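Ankyrin repeat family protein (PDB 3HRA) is of unknown function but, as a stack of ankyrin repeats, probably serves as a scaffold for binding other proteins. Local coordinates at residues L9-K22 / N40-I54. Numbering follows the deposited sequence.
Sequences LLEAANQRDTKKVK and NTPLNIAVHNNDIEI
I54, R16 and P42 bury the most surface where two neighbouring helical hairpins of the ankyrin stack pack together. The first helices, 9-14 and 42-49, run side by side in the same direction, 5° apart with their axes 8.9 Å from each other. P42, in the first turn of helix 42-49, lays its ring against two leucines: CG meets L9 CG at 3.7 Å, while CD faces CD2 of L10. The same L10 methyl presses tightly on I45 CD1, and A13 CB fits between P42 and I45. At the turn between helices 9-14 and 18-22, R16 has just left helical geometry in a Schellman motif, and its chain bends at chi2 and chi3. That fold brings the guanidinium side-on to the D51 carboxylate: NE donates to OD2 at 2.7 Å and NH2 to OD1 at 2.8 Å, both on the syn side and somewhat out of the carboxylate plane. The N49 amide stacks over one guanidinium face, its plane tilted by 13°. A water joins the two hairpins, donating to A13 O and D51 OD2 and accepting from N49 ND2. Between helices 18-22 and 52-54, I54 sends CG1 and CD1 over T18, CG1 lying 3.6 Å from T18 OG1, while CD1 also touches V21 CG2. On the exposed side, the extended K22 chain brings NZ to E53 OE1, a 2.8 Å salt bridge that uses the oxygen's anti lone pair.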
loop_
_atom_site.group_PDB
_atom_site.type_symbol
_atom_site.label_atom_id
_atom_site.label_comp_id
_atom_site.label_asym_id
_atom_site.label_seq_id
_atom_site.Cartn_x
_atom_site.Cartn_y
_atom_site.Cartn_z
ATOM N N LEU A 9 12.170 19.318 10.398
ATOM C CA LEU A 9 12.247 17.920 9.983
ATOM C C LEU A 9 11.592 17.728 8.620
ATOM O O LEU A 9 12.081 16.955 7.810
ATOM C CB LEU A 9 11.602 17.018 11.041
ATOM C CG LEU A 9 11.758 15.493 10.920
ATOM C CD1 LEU A 9 13.245 15.094 10.981
ATOM C CD2 LEU A 9 10.980 14.818 12.066
ATOM N N LEU A 10 10.486 18.430 8.366
ATOM C CA LEU A 10 9.861 18.408 7.042
ATOM C C LEU A 10 10.840 18.895 5.985
ATOM O O LEU A 10 10.951 18.302 4.912
ATOM C CB LEU A 10 8.608 19.276 7.020
ATOM C CG LEU A 10 7.352 18.658 7.630
ATOM C CD1 LEU A 10 6.333 19.734 7.979
ATOM C CD2 LEU A 10 6.750 17.630 6.678
ATOM N N GLU A 11 11.550 19.975 6.300
ATOM C CA GLU A 11 12.532 20.536 5.376
ATOM C C GLU A 11 13.682 19.567 5.099
ATOM O O GLU A 11 14.086 19.401 3.945
ATOM C CB GLU A 11 13.075 21.866 5.887
ATOM C CG GLU A 11 13.992 22.556 4.893
ATOM C CD GLU A 11 14.746 23.728 5.509
ATOM O OE1 GLU A 11 14.133 24.802 5.724
ATOM O OE2 GLU A 11 15.962 23.568 5.779
ATOM N N ALA A 12 14.207 18.930 6.143
ATOM C CA ALA A 12 15.225 17.894 5.977
ATOM C C ALA A 12 14.741 16.711 5.122
ATOM O O ALA A 12 15.505 16.189 4.314
ATOM C CB ALA A 12 15.730 17.391 7.323
ATOM N N ALA A 13 13.490 16.281 5.314
ATOM C CA ALA A 13 12.938 15.195 4.499
ATOM C C ALA A 13 12.774 15.613 3.028
ATOM O O ALA A 13 13.096 14.850 2.097
ATOM C CB ALA A 13 11.603 14.706 5.081
ATOM N N ASN A 14 12.259 16.822 2.810
ATOM C CA ASN A 14 12.085 17.340 1.459
ATOM C C ASN A 14 13.419 17.411 0.736
ATOM O O ASN A 14 13.488 17.139 -0.466
ATOM C CB ASN A 14 11.403 18.709 1.481
ATOM C CG ASN A 14 9.875 18.608 1.507
ATOM O OD1 ASN A 14 9.208 19.289 2.296
ATOM N ND2 ASN A 14 9.319 17.780 0.642
ATOM N N GLN A 15 14.472 17.742 1.492
ATOM C CA GLN A 15 15.838 17.856 0.969
ATOM C C GLN A 15 16.588 16.525 0.892
ATOM O O GLN A 15 17.765 16.496 0.513
ATOM C CB GLN A 15 16.632 18.890 1.777
ATOM C CG GLN A 15 16.166 20.321 1.509
ATOM C CD GLN A 15 16.905 21.336 2.327
ATOM O OE1 GLN A 15 16.511 22.501 2.389
ATOM N NE2 GLN A 15 17.990 20.910 2.966
ATOM N N ARG A 16 15.898 15.432 1.226
ATOM C CA ARG A 16 16.429 14.077 1.092
ATOM C C ARG A 16 17.711 13.941 1.890
ATOM O O ARG A 16 18.612 13.194 1.492
ATOM C CB ARG A 16 16.721 13.769 -0.376
ATOM C CG ARG A 16 15.700 14.366 -1.345
ATOM C CD ARG A 16 14.389 13.588 -1.338
ATOM N NE ARG A 16 14.610 12.176 -1.645
ATOM C CZ ARG A 16 14.651 11.649 -2.867
ATOM N NH1 ARG A 16 14.482 12.404 -3.954
ATOM N NH2 ARG A 16 14.896 10.351 -3.008
ATOM N N ASP A 17 17.781 14.666 3.010
ATOM C CA ASP A 17 19.026 14.823 3.752
ATOM C C ASP A 17 19.024 13.895 4.961
ATOM O O ASP A 17 18.611 14.266 6.060
ATOM C CB ASP A 17 19.213 16.288 4.160
ATOM C CG ASP A 17 20.626 16.583 4.678
ATOM O OD1 ASP A 17 21.334 15.636 5.081
ATOM O OD2 ASP A 17 21.025 17.768 4.682
ATOM N N THR A 18 19.481 12.671 4.728
ATOM C CA THR A 18 19.443 11.620 5.739
ATOM C C THR A 18 20.198 12.038 7.017
ATOM O O THR A 18 19.719 11.827 8.137
ATOM C CB THR A 18 20.068 10.346 5.170
ATOM O OG1 THR A 18 19.354 9.980 3.982
ATOM C CG2 THR A 18 20.006 9.217 6.188
ATOM N N LYS A 19 21.382 12.614 6.847
ATOM C CA LYS A 19 22.187 13.023 8.000
ATOM C C LYS A 19 21.504 14.123 8.812
ATOM O O LYS A 19 21.513 14.082 10.045
ATOM C CB LYS A 19 23.586 13.455 7.562
ATOM C CG LYS A 19 24.388 12.322 6.940
ATOM C CD LYS A 19 25.783 12.791 6.529
ATOM C CE LYS A 19 26.217 12.109 5.234
ATOM N NZ LYS A 19 25.838 10.669 5.222
ATOM N N LYS A 20 20.912 15.101 8.132
ATOM C CA LYS A 20 20.152 16.156 8.823
ATOM C C LYS A 20 18.934 15.601 9.566
ATOM O O LYS A 20 18.634 16.033 10.678
ATOM C CB LYS A 20 19.711 17.249 7.834
ATOM C CG LYS A 20 19.073 18.488 8.484
ATOM C CD LYS A 20 20.054 19.191 9.421
ATOM C CE LYS A 20 19.443 20.465 9.992
ATOM N NZ LYS A 20 20.425 21.299 10.738
ATOM N N VAL A 21 18.221 14.656 8.952
ATOM C CA VAL A 21 17.120 13.958 9.623
ATOM C C VAL A 21 17.565 13.315 10.930
ATOM O O VAL A 21 16.935 13.513 11.967
ATOM C CB VAL A 21 16.467 12.897 8.722
ATOM C CG1 VAL A 21 15.556 11.987 9.564
ATOM C CG2 VAL A 21 15.685 13.571 7.639
ATOM N N LYS A 22 18.673 12.580 10.890
ATOM C CA LYS A 22 19.159 11.887 12.077
ATOM C C LYS A 22 19.630 12.869 13.139
ATOM O O LYS A 22 19.438 12.621 14.324
ATOM C CB LYS A 22 20.254 10.887 11.710
ATOM C CG LYS A 22 19.713 9.713 10.951
ATOM C CD LYS A 22 20.800 8.756 10.469
ATOM C CE LYS A 22 20.193 7.431 10.039
ATOM N NZ LYS A 22 21.230 6.387 9.778
ATOM N N ASN A 40 1.078 16.028 4.763
ATOM C CA ASN A 40 2.186 15.063 4.818
ATOM C C ASN A 40 3.098 15.261 6.026
ATOM O O ASN A 40 3.524 16.382 6.317
ATOM C CB ASN A 40 3.041 15.148 3.551
ATOM C CG ASN A 40 2.377 14.501 2.357
ATOM O OD1 ASN A 40 1.808 13.414 2.456
ATOM N ND2 ASN A 40 2.456 15.162 1.217
ATOM N N THR A 41 3.407 14.168 6.723
ATOM C CA THR A 41 4.442 14.172 7.763
ATOM C C THR A 41 5.796 13.923 7.107
ATOM O O THR A 41 5.850 13.566 5.934
ATOM C CB THR A 41 4.218 13.030 8.765
ATOM O OG1 THR A 41 4.164 11.786 8.048
ATOM C CG2 THR A 41 2.939 13.209 9.483
ATOM N N PRO A 42 6.900 14.099 7.861
ATOM C CA PRO A 42 8.209 13.738 7.322
ATOM C C PRO A 42 8.233 12.283 6.861
ATOM O O PRO A 42 8.832 11.989 5.815
ATOM C CB PRO A 42 9.140 13.992 8.512
ATOM C CG PRO A 42 8.501 15.155 9.197
ATOM C CD PRO A 42 7.024 14.849 9.125
ATOM N N LEU A 43 7.566 11.396 7.598
ATOM C CA LEU A 43 7.552 9.989 7.213
ATOM C C LEU A 43 6.850 9.815 5.872
ATOM O O LEU A 43 7.359 9.128 4.999
ATOM C CB LEU A 43 6.921 9.094 8.287
ATOM C CG LEU A 43 6.796 7.613 7.890
ATOM C CD1 LEU A 43 8.139 6.958 7.506
ATOM C CD2 LEU A 43 6.085 6.828 9.005
ATOM N N ASN A 44 5.696 10.454 5.699
ATOM C CA ASN A 44 5.006 10.350 4.426
ATOM C C ASN A 44 5.864 10.875 3.263
ATOM O O ASN A 44 5.857 10.286 2.175
ATOM C CB ASN A 44 3.619 11.008 4.488
ATOM C CG ASN A 44 2.542 10.184 3.751
ATOM O OD1 ASN A 44 2.853 9.304 2.953
ATOM N ND2 ASN A 44 1.282 10.478 4.024
ATOM N N ILE A 45 6.625 11.944 3.491
ATOM C CA ILE A 45 7.499 12.487 2.447
ATOM C C ILE A 45 8.554 11.443 2.083
ATOM O O ILE A 45 8.805 11.165 0.901
ATOM C CB ILE A 45 8.170 13.810 2.893
ATOM C CG1 ILE A 45 7.119 14.920 2.994
ATOM C CG2 ILE A 45 9.282 14.223 1.918
ATOM C CD1 ILE A 45 7.559 16.102 3.778
ATOM N N ALA A 46 9.163 10.851 3.103
ATOM C CA ALA A 46 10.168 9.807 2.883
ATOM C C ALA A 46 9.605 8.615 2.108
ATOM O O ALA A 46 10.282 8.047 1.261
ATOM C CB ALA A 46 10.770 9.352 4.209
ATOM N N VAL A 47 8.374 8.221 2.401
ATOM C CA VAL A 47 7.782 7.075 1.707
ATOM C C VAL A 47 7.541 7.391 0.228
ATOM O O VAL A 47 7.820 6.567 -0.641
ATOM C CB VAL A 47 6.481 6.586 2.392
ATOM C CG1 VAL A 47 5.803 5.516 1.556
ATOM C CG2 VAL A 47 6.801 6.044 3.773
ATOM N N HIS A 48 7.032 8.591 -0.041
ATOM C CA HIS A 48 6.853 9.083 -1.406
ATOM C C HIS A 48 8.180 9.082 -2.173
ATOM O O HIS A 48 8.232 8.669 -3.327
ATOM C CB HIS A 48 6.239 10.495 -1.395
ATOM C CG HIS A 48 4.755 10.513 -1.159
ATOM N ND1 HIS A 48 4.186 10.164 0.050
ATOM C CD2 HIS A 48 3.722 10.835 -1.975
ATOM C CE1 HIS A 48 2.872 10.272 -0.032
ATOM N NE2 HIS A 48 2.564 10.674 -1.252
ATOM N N ASN A 49 9.252 9.514 -1.510
ATOM C CA ASN A 49 10.588 9.582 -2.105
ATOM C C ASN A 49 11.328 8.235 -2.170
ATOM O O ASN A 49 12.366 8.112 -2.840
ATOM C CB ASN A 49 11.465 10.557 -1.316
ATOM C CG ASN A 49 11.175 12.009 -1.640
ATOM O OD1 ASN A 49 10.839 12.349 -2.766
ATOM N ND2 ASN A 49 11.318 12.874 -0.645
ATOM N N ASN A 50 10.786 7.239 -1.474
ATOM C CA ASN A 50 11.484 5.968 -1.211
ATOM C C ASN A 50 12.866 6.167 -0.583
ATOM O O ASN A 50 13.834 5.494 -0.945
ATOM C CB ASN A 50 11.558 5.048 -2.438
ATOM C CG ASN A 50 11.795 3.592 -2.057
ATOM O OD1 ASN A 50 11.419 3.149 -0.971
ATOM N ND2 ASN A 50 12.423 2.835 -2.960
ATOM N N ASP A 51 12.929 7.082 0.385
ATOM C CA ASP A 51 14.122 7.255 1.194
ATOM C C ASP A 51 14.039 6.286 2.369
ATOM O O ASP A 51 13.495 6.602 3.435
ATOM C CB ASP A 51 14.275 8.709 1.651
ATOM C CG ASP A 51 14.764 9.626 0.538
ATOM O OD1 ASP A 51 15.348 9.149 -0.469
ATOM O OD2 ASP A 51 14.571 10.839 0.666
ATOM N N ILE A 52 14.584 5.095 2.147
ATOM C CA ILE A 52 14.388 3.984 3.062
ATOM C C ILE A 52 15.002 4.251 4.451
ATOM O O ILE A 52 14.387 3.967 5.482
ATOM C CB ILE A 52 14.958 2.688 2.441
ATOM C CG1 ILE A 52 14.170 2.329 1.174
ATOM C CG2 ILE A 52 14.901 1.558 3.423
ATOM C CD1 ILE A 52 14.788 1.182 0.330
ATOM N N GLU A 53 16.216 4.778 4.483
ATOM C CA GLU A 53 16.886 4.971 5.762
ATOM C C GLU A 53 16.194 6.060 6.585
ATOM O O GLU A 53 16.045 5.928 7.801
ATOM C CB GLU A 53 18.376 5.281 5.558
ATOM C CG GLU A 53 19.164 5.453 6.861
ATOM C CD GLU A 53 19.186 4.194 7.734
ATOM O OE1 GLU A 53 19.689 4.286 8.880
ATOM O OE2 GLU A 53 18.717 3.115 7.278
ATOM N N ILE A 54 15.759 7.127 5.916
ATOM C CA ILE A 54 15.017 8.183 6.587
ATOM C C ILE A 54 13.727 7.601 7.164
ATOM O O ILE A 54 13.368 7.871 8.315
ATOM C CB ILE A 54 14.730 9.375 5.638
ATOM C CG1 ILE A 54 16.030 10.150 5.376
ATOM C CG2 ILE A 54 13.637 10.297 6.222
ATOM C CD1 ILE A 54 15.894 11.274 4.359
HETATM O O HOH W 1 12.489 12.106 1.966
HETATM O O HOH W 2 17.268 7.734 3.096
#